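HMG-CoA Lyase (Bacillus subtilis subsp. subtilis, PDB 1YDO) belongs to the HMGL-like family of proteins, built on a TIM barrel, and is assembled from two copies of the chain. Local coordinates at residues Ala250-Glu253 and Asp254-Met258; Asn267-Leu270 and Glu271-Leu274; Ile113-Ser116 and Thr117-Leu121; Gln158-Arg161 and Leu162-Leu166; Gln126-Asn129 and Asp130-Ala134. All coordinates share one frame; numbering follows the deposited sequence.

How the contacts relate
The five contacts are local turns of helices wrapped round the barrel, and they fall into two regions. Contacts 1 and 2 lie on consecutive helices, 252-261 and 270-284, with centres about 10 Å apart; Leu273 CD2 of contact 2 packs 3.5 Å from Thr252 CG2 of contact 1. Contacts 3 and 5 both belong to helix 117-133, the first at its start, the second near its end, with centres about 18 Å apart. Contact 4, on helix 156-169, adjoins contact 3 through Leu121 CD1, which lies 3.6 Å from Ala165 CB. Contacts 1 and 3 sit on opposite sides of the chain's centre, about 33 Å between centres.

Contact 1 (Ala250-Glu253 and Asp254-Met258); sequences AATE and DIVYM
Ala251 O starts the hydrogen bonding of helix 252-261, accepting from Ile255 N at 3.0 Å and, in a weak and strongly bent bond, from Asp254 N. Val256 N follows with Thr252 O at 2.8 Å, and Tyr257 N with Glu253 O at 2.7 Å. The polar side-chain ends are taken up by other parts of the chain: Thr252 OG1 by Glu11, the Glu253 carboxylate by Ser290 OG and Gly235 N, and the two oxygens of Asp254 by the backbone amides of Arg291 and Asn292. Each buried carboxylate is therefore gripped by two donors. This is the buried first turn of one of the helices packed around the TIM barrel, with Ala251 at the N-cap, a residue that brings no polar side-chain atom to the helix end. Glu253 and Asp254 run side by side and point the same way, their carboxylate planes 52° apart. With CG beside the backbone N (chi1 -69°), the Asp254 carboxylate swings back to the methyl of Ala251, its CG 3.6 Å from Ala251 CB. Further out, Ile255 reaches along the chain to Ala250, CD1 to CB 3.6 Å, and continues onto Leu216 and Met219 of helix 215-225. Tyr257 packs on Ala182 of the second subunit. Thr252 CG2 meets Val256 CG2 at 3.9 Å, methyl against methyl, one turn apart.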
loop_
_atom_site.group_PDB
_atom_site.type_symbol
_atom_site.label_atom_id
_atom_site.label_comp_id
_atom_site.label_asym_id
_atom_site.label_seq_id
_atom_site.Cartn_x
_atom_site.Cartn_y
_atom_site.Cartn_z
ATOM N N ALA A 250 2.156 8.653 2.863
ATOM C CA ALA A 250 2.508 7.814 1.734
ATOM C C ALA A 250 3.807 8.286 1.108
ATOM O O ALA A 250 4.044 9.477 0.981
ATOM C CB ALA A 250 1.388 7.846 0.704
ATOM N N ALA A 251 4.634 7.331 0.708
ATOM C CA ALA A 251 5.910 7.629 0.085
ATOM C C ALA A 251 5.695 8.298 -1.263
ATOM O O ALA A 251 5.116 7.705 -2.167
ATOM C CB ALA A 251 6.692 6.356 -0.092
ATOM N N THR A 252 6.169 9.528 -1.402
ATOM C CA THR A 252 6.022 10.264 -2.649
ATOM C C THR A 252 6.357 9.435 -3.876
ATOM O O THR A 252 5.607 9.443 -4.835
ATOM C CB THR A 252 6.916 11.505 -2.674
ATOM O OG1 THR A 252 6.574 12.360 -1.576
ATOM C CG2 THR A 252 6.733 12.262 -3.977
ATOM N N GLU A 253 7.488 8.742 -3.864
ATOM C CA GLU A 253 7.864 7.951 -5.018
ATOM C C GLU A 253 6.852 6.854 -5.297
ATOM O O GLU A 253 6.565 6.558 -6.453
ATOM C CB GLU A 253 9.260 7.360 -4.846
ATOM C CG GLU A 253 9.468 6.588 -3.558
ATOM C CD GLU A 253 9.745 7.483 -2.372
ATOM O OE1 GLU A 253 10.471 7.049 -1.448
ATOM O OE2 GLU A 253 9.246 8.624 -2.360
ATOM N N ASP A 254 6.295 6.250 -4.257
ATOM C CA ASP A 254 5.300 5.200 -4.466
ATOM C C ASP A 254 4.080 5.792 -5.154
ATOM O O ASP A 254 3.447 5.156 -5.991
ATOM C CB ASP A 254 4.889 4.598 -3.123
ATOM C CG ASP A 254 5.999 3.810 -2.478
ATOM O OD1 ASP A 254 5.932 3.574 -1.251
ATOM O OD2 ASP A 254 6.941 3.417 -3.206
ATOM N N ILE A 255 3.759 7.019 -4.775
ATOM C CA ILE A 255 2.627 7.709 -5.341
ATOM C C ILE A 255 2.923 8.060 -6.784
ATOM O O ILE A 255 2.092 7.849 -7.658
ATOM C CB ILE A 255 2.324 8.988 -4.575
ATOM C CG1 ILE A 255 1.916 8.631 -3.158
ATOM C CG2 ILE A 255 1.252 9.770 -5.282
ATOM C CD1 ILE A 255 1.573 9.813 -2.336
ATOM N N VAL A 256 4.109 8.595 -7.027
ATOM C CA VAL A 256 4.507 8.987 -8.368
ATOM C C VAL A 256 4.579 7.767 -9.265
ATOM O O VAL A 256 4.159 7.817 -10.418
ATOM C CB VAL A 256 5.888 9.668 -8.376
ATOM C CG1 VAL A 256 6.323 9.934 -9.794
ATOM C CG2 VAL A 256 5.827 10.965 -7.594
ATOM N N TYR A 257 5.100 6.665 -8.742
ATOM C CA TYR A 257 5.221 5.468 -9.547
ATOM C C TYR A 257 3.880 4.942 -10.004
ATOM O O TYR A 257 3.615 4.832 -11.199
ATOM C CB TYR A 257 5.951 4.368 -8.778
ATOM C CG TYR A 257 5.879 3.000 -9.443
ATOM C CD1 TYR A 257 4.840 2.112 -9.159
ATOM C CD2 TYR A 257 6.831 2.612 -10.376
ATOM C CE1 TYR A 257 4.750 0.865 -9.799
ATOM C CE2 TYR A 257 6.757 1.371 -11.019
ATOM C CZ TYR A 257 5.713 0.503 -10.729
ATOM O OH TYR A 257 5.628 -0.716 -11.366
HETATM N N MSE A 258 3.031 4.609 -9.049
HETATM C CA MSE A 258 1.745 4.067 -9.403
HETATM C C MSE A 258 0.994 4.938 -10.394
HETATM O O MSE A 258 0.364 4.438 -11.326
HETATM C CB MSE A 258 0.896 3.862 -8.167
HETATM C CG MSE A 258 -0.417 3.224 -8.501
HETATM SE SE MSE A 258 -1.567 3.294 -6.999
HETATM C CE MSE A 258 -1.771 5.214 -6.876
#

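Contact 2 (Asn267-Leu270 and Glu271-Leu274); sequences NVKL and EKLL
Leu270 and Leu274 meet with different first torsions: CG of Leu270 stands opposite its backbone N (chi1 -171°), whereas CG of Leu274 lies beside its own (chi1 -78°), which turns the branches toward each other. They belong to the first turn of helix 270-284, which begins just after Lys269 at the N-cap; Lys269 is also the centre of an inverse gamma turn, closed by a weak bond from Leu270 N to Val268 O. The two leucines cross at a slant, with Leu270 CG 3.6 Å from Leu274 CD1. Beside this pair, Leu270 CD1 comes within 4.2 Å of Leu273 CD2, and Val268 CG1 approaches that same methyl more loosely. Leu270 goes on to touch Tyr257 of helix 252-261, and Leu274 rests on Asn292 and Phe296 of helix 291-296, joining this turn to the helices before and after it. Along the backbone, Leu274 N donates an almost straight bond to Leu270 O at 2.7 Å (N-H...O 175°). Lys269 O is shared: Leu273 N binds it at 3.2 Å, and Lys272 N adds a weak, bent bond. Toward solvent, Lys269 and Lys272 lie side by side and point the same way; their aliphatic stems pack together while two like charges come close, a repulsion that the exposed setting probably eases. Lys269 CD lies 3.8 Å from Lys272 CE, and the ammonium atoms Lys269 NZ and Lys272 NZ are 3.9 Å apart.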
loop_
_atom_site.group_PDB
_atom_site.type_symbol
_atom_site.label_atom_id
_atom_site.label_comp_id
_atom_site.label_asym_id
_atom_site.label_seq_id
_atom_site.Cartn_x
_atom_site.Cartn_y
_atom_site.Cartn_z
ATOM N N ASN A 267 4.735 14.865 -13.962
ATOM C CA ASN A 267 5.877 15.694 -14.299
ATOM C C ASN A 267 7.020 15.524 -13.319
ATOM O O ASN A 267 7.900 16.383 -13.227
ATOM C CB ASN A 267 5.489 17.174 -14.361
ATOM C CG ASN A 267 4.557 17.486 -15.521
ATOM O OD1 ASN A 267 4.764 17.029 -16.656
ATOM N ND2 ASN A 267 3.536 18.286 -15.251
ATOM N N VAL A 268 7.006 14.419 -12.587
ATOM C CA VAL A 268 8.071 14.147 -11.640
ATOM C C VAL A 268 8.981 13.049 -12.173
ATOM O O VAL A 268 8.520 11.964 -12.511
ATOM C CB VAL A 268 7.511 13.714 -10.290
ATOM C CG1 VAL A 268 8.642 13.462 -9.313
ATOM C CG2 VAL A 268 6.600 14.797 -9.763
ATOM N N LYS A 269 10.273 13.333 -12.262
ATOM C CA LYS A 269 11.217 12.339 -12.736
ATOM C C LYS A 269 11.559 11.398 -11.582
ATOM O O LYS A 269 12.517 11.619 -10.834
ATOM C CB LYS A 269 12.460 13.036 -13.259
ATOM C CG LYS A 269 12.133 14.068 -14.333
ATOM C CD LYS A 269 13.089 15.260 -14.297
ATOM C CE LYS A 269 12.589 16.398 -15.187
ATOM N NZ LYS A 269 13.372 17.665 -15.029
ATOM N N LEU A 270 10.751 10.348 -11.455
ATOM C CA LEU A 270 10.888 9.346 -10.404
ATOM C C LEU A 270 12.334 8.978 -10.077
ATOM O O LEU A 270 12.738 8.969 -8.912
ATOM C CB LEU A 270 10.102 8.090 -10.791
ATOM C CG LEU A 270 9.946 7.017 -9.714
ATOM C CD1 LEU A 270 9.373 7.626 -8.444
ATOM C CD2 LEU A 270 9.044 5.915 -10.243
ATOM N N GLU A 271 13.104 8.668 -11.111
ATOM C CA GLU A 271 14.505 8.309 -10.948
ATOM C C GLU A 271 15.177 9.278 -9.975
ATOM O O GLU A 271 15.744 8.874 -8.953
ATOM C CB GLU A 271 15.202 8.345 -12.314
ATOM C CG GLU A 271 16.631 7.803 -12.326
ATOM C CD GLU A 271 17.688 8.895 -12.159
ATOM O OE1 GLU A 271 18.894 8.555 -12.023
ATOM O OE2 GLU A 271 17.312 10.092 -12.173
ATOM N N LYS A 272 15.095 10.564 -10.283
ATOM C CA LYS A 272 15.695 11.573 -9.427
ATOM C C LYS A 272 15.140 11.500 -8.011
ATOM O O LYS A 272 15.905 11.498 -7.045
ATOM C CB LYS A 272 15.451 12.970 -10.006
ATOM C CG LYS A 272 16.089 13.197 -11.378
ATOM C CD LYS A 272 15.990 14.663 -11.811
ATOM C CE LYS A 272 16.652 14.905 -13.169
ATOM N NZ LYS A 272 16.702 16.356 -13.534
ATOM N N LEU A 273 13.814 11.436 -7.893
ATOM C CA LEU A 273 13.156 11.378 -6.583
ATOM C C LEU A 273 13.721 10.229 -5.754
ATOM O O LEU A 273 14.119 10.415 -4.606
ATOM C CB LEU A 273 11.649 11.185 -6.755
ATOM C CG LEU A 273 10.812 11.273 -5.485
ATOM C CD1 LEU A 273 10.912 12.672 -4.923
ATOM C CD2 LEU A 273 9.370 10.936 -5.790
ATOM N N LEU A 274 13.745 9.045 -6.355
ATOM C CA LEU A 274 14.251 7.861 -5.700
ATOM C C LEU A 274 15.650 8.113 -5.173
ATOM O O LEU A 274 15.979 7.770 -4.033
ATOM C CB LEU A 274 14.259 6.695 -6.679
ATOM C CG LEU A 274 12.895 6.065 -6.912
ATOM C CD1 LEU A 274 12.848 5.425 -8.279
ATOM C CD2 LEU A 274 12.619 5.037 -5.829
#

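Contact 3 (Ile113-Ser116 and Thr117-Leu121); sequences INKS and TSESL
Ser116 and Ser118 share a hydrogen bond between their hydroxyls, OG to OG 2.7 Å, in which either may be the donor. Both hydroxyls occupy the crowded position between backbone N and carbonyl carbon (chi1 73° in Ser116, 64° in Ser118), which turns them toward each other beside the first turn of the helix. A second polar group comes from Glu119, whose extended side chain runs back along Ser116: Ser116 N gives Glu119 OE2 a weak bond at 3.5 Å. Glu119 OE2 also lies 3.2 Å from Ser116 OG; whether the hydroxyl donates there or to Ser118 is not settled. Among backbone bonds, Ser120 N donates to Ser116 O at 2.8 Å in a nearly straight bond. The charged pair is looser. Lys115 crosses Glu119 at about a right angle, and its chain bends at the end, with Lys115 NZ 4.4 Å from Glu119 OE1, beyond a salt bridge; Glu119 OE2 has a long, weak ion pair with Arg110. Packing is slight: Lys115 CB lies 3.7 Å from Ser120 OG, whose hydrogen bond is with Asn109, while Thr117 OG1 binds Glu106. Ser116 at the N-cap and Glu119 three residues on have the spacing of a capping box, and the weak bond from Ser116 N to the Glu119 carboxylate supplies one half of it, at the N-terminus of helix 117-133 on the outside of the barrel.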
loop_
_atom_site.group_PDB
_atom_site.type_symbol
_atom_site.label_atom_id
_atom_site.label_comp_id
_atom_site.label_asym_id
_atom_site.label_seq_id
_atom_site.Cartn_x
_atom_site.Cartn_y
_atom_site.Cartn_z
ATOM N N ILE A 113 -2.786 22.453 19.436
ATOM C CA ILE A 113 -2.424 23.849 19.292
ATOM C C ILE A 113 -3.165 24.637 20.379
ATOM O O ILE A 113 -3.118 25.866 20.433
ATOM C CB ILE A 113 -2.788 24.361 17.877
ATOM C CG1 ILE A 113 -2.010 25.652 17.570
ATOM C CG2 ILE A 113 -4.294 24.554 17.764
ATOM C CD1 ILE A 113 -0.485 25.459 17.404
ATOM N N ASN A 114 -3.836 23.893 21.252
ATOM C CA ASN A 114 -4.605 24.442 22.371
ATOM C C ASN A 114 -5.455 25.663 22.021
ATOM O O ASN A 114 -5.119 26.795 22.372
ATOM C CB ASN A 114 -3.666 24.772 23.544
ATOM C CG ASN A 114 -4.382 24.754 24.889
ATOM O OD1 ASN A 114 -5.178 25.641 25.193
ATOM N ND2 ASN A 114 -4.109 23.728 25.692
ATOM N N LYS A 115 -6.564 25.405 21.334
ATOM C CA LYS A 115 -7.515 26.430 20.919
ATOM C C LYS A 115 -8.732 25.735 20.330
ATOM O O LYS A 115 -8.599 24.751 19.603
ATOM C CB LYS A 115 -6.895 27.366 19.877
ATOM C CG LYS A 115 -6.004 28.433 20.476
ATOM C CD LYS A 115 -5.235 29.215 19.426
ATOM C CE LYS A 115 -4.277 30.203 20.082
ATOM N NZ LYS A 115 -4.991 31.212 20.926
ATOM N N SER A 116 -9.919 26.236 20.656
ATOM C CA SER A 116 -11.145 25.637 20.150
ATOM C C SER A 116 -11.199 25.840 18.646
ATOM O O SER A 116 -10.530 26.724 18.098
ATOM C CB SER A 116 -12.373 26.285 20.789
ATOM O OG SER A 116 -12.578 27.592 20.281
ATOM N N THR A 117 -11.992 25.013 17.979
ATOM C CA THR A 117 -12.135 25.109 16.540
ATOM C C THR A 117 -12.471 26.544 16.142
ATOM O O THR A 117 -11.939 27.061 15.162
ATOM C CB THR A 117 -13.237 24.158 16.033
ATOM O OG1 THR A 117 -14.438 24.365 16.785
ATOM C CG2 THR A 117 -12.792 22.708 16.174
ATOM N N SER A 118 -13.331 27.196 16.919
ATOM C CA SER A 118 -13.725 28.575 16.626
ATOM C C SER A 118 -12.540 29.511 16.730
ATOM O O SER A 118 -12.284 30.305 15.836
ATOM C CB SER A 118 -14.822 29.038 17.591
ATOM O OG SER A 118 -14.341 29.074 18.922
ATOM N N GLU A 119 -11.828 29.405 17.842
ATOM C CA GLU A 119 -10.669 30.235 18.085
ATOM C C GLU A 119 -9.685 30.084 16.948
ATOM O O GLU A 119 -9.225 31.076 16.388
ATOM C CB GLU A 119 -10.008 29.842 19.395
ATOM C CG GLU A 119 -10.862 30.145 20.613
ATOM C CD GLU A 119 -10.216 29.675 21.905
ATOM O OE1 GLU A 119 -9.060 30.080 22.183
ATOM O OE2 GLU A 119 -10.870 28.906 22.645
ATOM N N SER A 120 -9.360 28.843 16.600
ATOM C CA SER A 120 -8.426 28.611 15.503
ATOM C C SER A 120 -8.993 29.209 14.230
ATOM O O SER A 120 -8.297 29.903 13.488
ATOM C CB SER A 120 -8.181 27.114 15.291
ATOM O OG SER A 120 -7.370 26.579 16.313
ATOM N N LEU A 121 -10.266 28.939 13.984
ATOM C CA LEU A 121 -10.910 29.451 12.790
ATOM C C LEU A 121 -10.647 30.945 12.703
ATOM O O LEU A 121 -10.263 31.472 11.661
ATOM C CB LEU A 121 -12.413 29.190 12.851
ATOM C CG LEU A 121 -13.219 29.443 11.574
ATOM C CD1 LEU A 121 -12.808 28.467 10.474
ATOM C CD2 LEU A 121 -14.689 29.272 11.886
#

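Contact 4 (Gln158-Arg161 and Leu162-Leu166)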
loop_
_atom_site.group_PDB
_atom_site.type_symbol
_atom_site.label_atom_id
_atom_site.label_comp_id
_atom_site.label_asym_id
_atom_site.label_seq_id
_atom_site.Cartn_x
_atom_site.Cartn_y
_atom_site.Cartn_z
ATOM N N GLN A 158 -19.269 18.373 10.353
ATOM C CA GLN A 158 -18.198 19.163 10.943
ATOM C C GLN A 158 -17.252 19.613 9.846
ATOM O O GLN A 158 -16.960 20.798 9.715
ATOM C CB GLN A 158 -17.430 18.324 11.968
ATOM C CG GLN A 158 -16.614 19.136 12.942
ATOM C CD GLN A 158 -17.466 20.130 13.689
ATOM O OE1 GLN A 158 -18.492 19.773 14.277
ATOM N NE2 GLN A 158 -17.053 21.390 13.666
ATOM N N VAL A 159 -16.785 18.646 9.059
ATOM C CA VAL A 159 -15.858 18.916 7.967
ATOM C C VAL A 159 -16.460 19.938 7.033
ATOM O O VAL A 159 -15.824 20.935 6.695
ATOM C CB VAL A 159 -15.554 17.647 7.155
ATOM C CG1 VAL A 159 -14.531 17.959 6.083
ATOM C CG2 VAL A 159 -15.046 16.554 8.071
ATOM N N ILE A 160 -17.696 19.686 6.617
ATOM C CA ILE A 160 -18.392 20.591 5.718
ATOM C C ILE A 160 -18.433 21.982 6.325
ATOM O O ILE A 160 -18.048 22.965 5.694
ATOM C CB ILE A 160 -19.828 20.122 5.478
ATOM C CG1 ILE A 160 -19.831 18.656 5.042
ATOM C CG2 ILE A 160 -20.475 20.976 4.408
ATOM C CD1 ILE A 160 -19.165 18.424 3.720
ATOM N N ARG A 161 -18.909 22.049 7.562
ATOM C CA ARG A 161 -19.009 23.308 8.283
ATOM C C ARG A 161 -17.697 24.076 8.165
ATOM O O ARG A 161 -17.639 25.137 7.539
ATOM C CB ARG A 161 -19.331 23.034 9.759
ATOM C CG ARG A 161 -19.753 24.258 10.562
ATOM C CD ARG A 161 -20.225 23.874 11.970
ATOM N NE ARG A 161 -19.137 23.545 12.894
ATOM C CZ ARG A 161 -18.300 24.435 13.432
ATOM N NH1 ARG A 161 -17.345 24.029 14.264
ATOM N NH2 ARG A 161 -18.411 25.732 13.144
ATOM N N LEU A 162 -16.644 23.521 8.760
ATOM C CA LEU A 162 -15.319 24.141 8.747
ATOM C C LEU A 162 -14.863 24.439 7.328
ATOM O O LEU A 162 -14.448 25.555 7.021
ATOM C CB LEU A 162 -14.302 23.223 9.429
ATOM C CG LEU A 162 -14.532 22.940 10.919
ATOM C CD1 LEU A 162 -13.471 21.952 11.403
ATOM C CD2 LEU A 162 -14.471 24.250 11.719
ATOM N N SER A 163 -14.946 23.436 6.464
ATOM C CA SER A 163 -14.546 23.609 5.080
ATOM C C SER A 163 -15.210 24.838 4.451
ATOM O O SER A 163 -14.569 25.577 3.715
ATOM C CB SER A 163 -14.893 22.351 4.291
ATOM O OG SER A 163 -14.267 21.215 4.869
ATOM N N GLU A 164 -16.492 25.059 4.741
ATOM C CA GLU A 164 -17.184 26.217 4.182
ATOM C C GLU A 164 -16.546 27.493 4.716
ATOM O O GLU A 164 -16.303 28.444 3.968
ATOM C CB GLU A 164 -18.690 26.189 4.513
ATOM C CG GLU A 164 -19.505 25.229 3.616
ATOM C CD GLU A 164 -20.881 25.776 3.174
ATOM O OE1 GLU A 164 -21.541 25.117 2.326
ATOM O OE2 GLU A 164 -21.303 26.850 3.664
ATOM N N ALA A 165 -16.269 27.513 6.012
ATOM C CA ALA A 165 -15.637 28.678 6.594
ATOM C C ALA A 165 -14.280 28.876 5.923
ATOM O O ALA A 165 -14.007 29.935 5.372
ATOM C CB ALA A 165 -15.459 28.490 8.093
ATOM N N LEU A 166 -13.439 27.848 5.951
ATOM C CA LEU A 166 -12.125 27.964 5.357
ATOM C C LEU A 166 -12.183 28.559 3.968
ATOM O O LEU A 166 -11.455 29.503 3.651
ATOM C CB LEU A 166 -11.415 26.612 5.307
ATOM C CG LEU A 166 -10.628 26.200 6.548
ATOM C CD1 LEU A 166 -9.858 27.402 7.076
ATOM C CD2 LEU A 166 -11.561 25.671 7.609
#
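Arg161 and Leu162 are turned against each other so that a leucine methyl covers one face of the guanidinium: Leu162 CD2 lies 3.8 Å from Arg161 NH1 and 4.2 Å from Arg161 CZ. The arginine chain leaves the helix with CG opposite its backbone N (chi1 -168°), then bends at chi3, bringing the flat group back over its neighbour; Arg161 also touches Thr117 of helix 117-133. In Leu162 CG lies beside the backbone N instead (chi1 -64°), and it leans on the preceding turn, with Leu162 CG 3.5 Å from Gln158 O. On the side that meets helix 185-196, Ser163 turns OG back along the helix toward Val159 O, to which it donates a bond, though the modelled separation is too short to be trusted. The same oxygen takes Ser163 N at 2.7 Å, and of the two only this backbone bond is secure. Val159, Ile160 and Ser163 all pack on Leu195 of helix 185-196. Glu164 sets its stem over Ile160, with Glu164 CG 3.4 Å from Ile160 O, and Glu164 N bonds to that oxygen at 2.8 Å. Ala165 N donates to Arg161 O at 3.1 Å. These turns form the middle of helix 156-169, the connecting helix of the beta-alpha-beta unit between parallel strands 137-143 and 174-177, a repeating crossover of the TIM barrel.

Contact 5 (Gln126-Asn129 and Asp130-Ala134); sequences QVNN and DAQKA
Asn129, Asp130 and Lys133 are joined through one water on the outer face of the helix. The water donates to Asp130 OD1 at 2.8 Å and to Asn129 OD1 at 3.2 Å, and accepts from Lys133 NZ at 3.1 Å, so a carboxylate, an amide and an ammonium group are linked without direct bonds among them. A bend in the Lys133 chain at chi3 (65°) brings NZ round to the water. The planes of the Asn129 amide and the Asp130 carboxylate stand 85° apart, and both present an oxygen to the water. The other oxygen of Asp130, OD2, is bound by Gln84 NE2. These residues make up the last turns of helix 117-133, whose buried side faces strand 137-143 of the TIM barrel, with Ala131 packed on Thr138 and on Leu87 of helix 84-93. There Asn128 and Gln132 meet one turn apart without hydrogen bonding to each other: Asn128 OD1 lies 3.5 Å from Gln132 CD, their amide planes 53° apart. Each finds a partner beyond, Asn128 OD1 in the Thr138 hydroxyl and Gln132 NE2 in Gly170 O. Four backbone amides are satisfied within the helix. Asp130 N binds Gln126 O and Gln132 N binds Asn128 O, both at 3.0 Å, and Lys133 N donates to Asn129 O at 3.1 Å. The bond from Ala131 N to Val127 O, at 3.3 Å, is the longest and least straight of the four.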
loop_
_atom_site.group_PDB
_atom_site.type_symbol
_atom_site.label_atom_id
_atom_site.label_comp_id
_atom_site.label_asym_id
_atom_site.label_seq_id
_atom_site.Cartn_x
_atom_site.Cartn_y
_atom_site.Cartn_z
ATOM N N GLN A 126 -7.798 35.669 9.993
ATOM C CA GLN A 126 -6.959 36.837 9.825
ATOM C C GLN A 126 -5.553 36.446 9.332
ATOM O O GLN A 126 -4.933 37.171 8.546
ATOM C CB GLN A 126 -6.924 37.683 11.122
ATOM C CG GLN A 126 -8.317 38.316 11.540
ATOM C CD GLN A 126 -9.056 39.085 10.389
ATOM O OE1 GLN A 126 -8.466 39.926 9.687
ATOM N NE2 GLN A 126 -10.348 38.815 10.232
ATOM N N VAL A 127 -5.049 35.289 9.748
ATOM C CA VAL A 127 -3.733 34.865 9.283
ATOM C C VAL A 127 -3.725 34.732 7.760
ATOM O O VAL A 127 -2.704 34.961 7.109
ATOM C CB VAL A 127 -3.354 33.528 9.887
ATOM C CG1 VAL A 127 -2.048 33.056 9.287
ATOM C CG2 VAL A 127 -3.259 33.665 11.395
ATOM N N ASN A 128 -4.872 34.359 7.198
ATOM C CA ASN A 128 -4.998 34.202 5.750
ATOM C C ASN A 128 -5.102 35.569 5.094
ATOM O O ASN A 128 -4.492 35.823 4.057
ATOM C CB ASN A 128 -6.246 33.378 5.417
ATOM C CG ASN A 128 -6.587 33.397 3.930
ATOM O OD1 ASN A 128 -5.810 32.941 3.099
ATOM N ND2 ASN A 128 -7.761 33.931 3.594
ATOM N N ASN A 129 -5.879 36.446 5.715
ATOM C CA ASN A 129 -6.093 37.796 5.213
ATOM C C ASN A 129 -4.766 38.550 5.041
ATOM O O ASN A 129 -4.513 39.155 3.995
ATOM C CB ASN A 129 -7.031 38.544 6.177
ATOM C CG ASN A 129 -7.506 39.889 5.626
ATOM O OD1 ASN A 129 -6.790 40.892 5.710
ATOM N ND2 ASN A 129 -8.721 39.913 5.058
ATOM N N ASP A 130 -3.922 38.502 6.067
ATOM C CA ASP A 130 -2.630 39.183 6.019
ATOM C C ASP A 130 -1.681 38.518 5.016
ATOM O O ASP A 130 -0.867 39.181 4.355
ATOM C CB ASP A 130 -1.966 39.207 7.404
ATOM C CG ASP A 130 -2.809 39.925 8.454
ATOM O OD1 ASP A 130 -3.661 40.773 8.075
ATOM O OD2 ASP A 130 -2.597 39.651 9.658
ATOM N N ALA A 131 -1.783 37.203 4.902
ATOM C CA ALA A 131 -0.930 36.482 3.983
ATOM C C ALA A 131 -1.192 36.931 2.557
ATOM O O ALA A 131 -0.275 37.355 1.860
ATOM C CB ALA A 131 -1.178 34.999 4.115
ATOM N N GLN A 132 -2.446 36.843 2.130
ATOM C CA GLN A 132 -2.811 37.226 0.772
ATOM C C GLN A 132 -2.484 38.687 0.514
ATOM O O GLN A 132 -1.975 39.048 -0.549
ATOM C CB GLN A 132 -4.301 36.968 0.532
ATOM C CG GLN A 132 -4.710 35.531 0.858
ATOM C CD GLN A 132 -6.088 35.137 0.333
ATOM O OE1 GLN A 132 -7.082 35.837 0.551
ATOM N NE2 GLN A 132 -6.151 33.997 -0.350
ATOM N N LYS A 133 -2.769 39.522 1.507
ATOM C CA LYS A 133 -2.514 40.947 1.399
ATOM C C LYS A 133 -1.032 41.183 1.115
ATOM O O LYS A 133 -0.633 42.250 0.633
ATOM C CB LYS A 133 -2.935 41.655 2.694
ATOM C CG LYS A 133 -3.075 43.173 2.557
ATOM C CD LYS A 133 -3.504 43.852 3.857
ATOM C CE LYS A 133 -2.446 43.719 4.944
ATOM N NZ LYS A 133 -2.869 44.399 6.200
ATOM N N ALA A 134 -0.215 40.180 1.412
ATOM C CA ALA A 134 1.215 40.289 1.170
ATOM C C ALA A 134 1.576 39.621 -0.154
ATOM O O ALA A 134 2.751 39.371 -0.426
ATOM C CB ALA A 134 1.994 39.649 2.313
HETATM O O HOH W 1 -5.304 42.988 7.566
#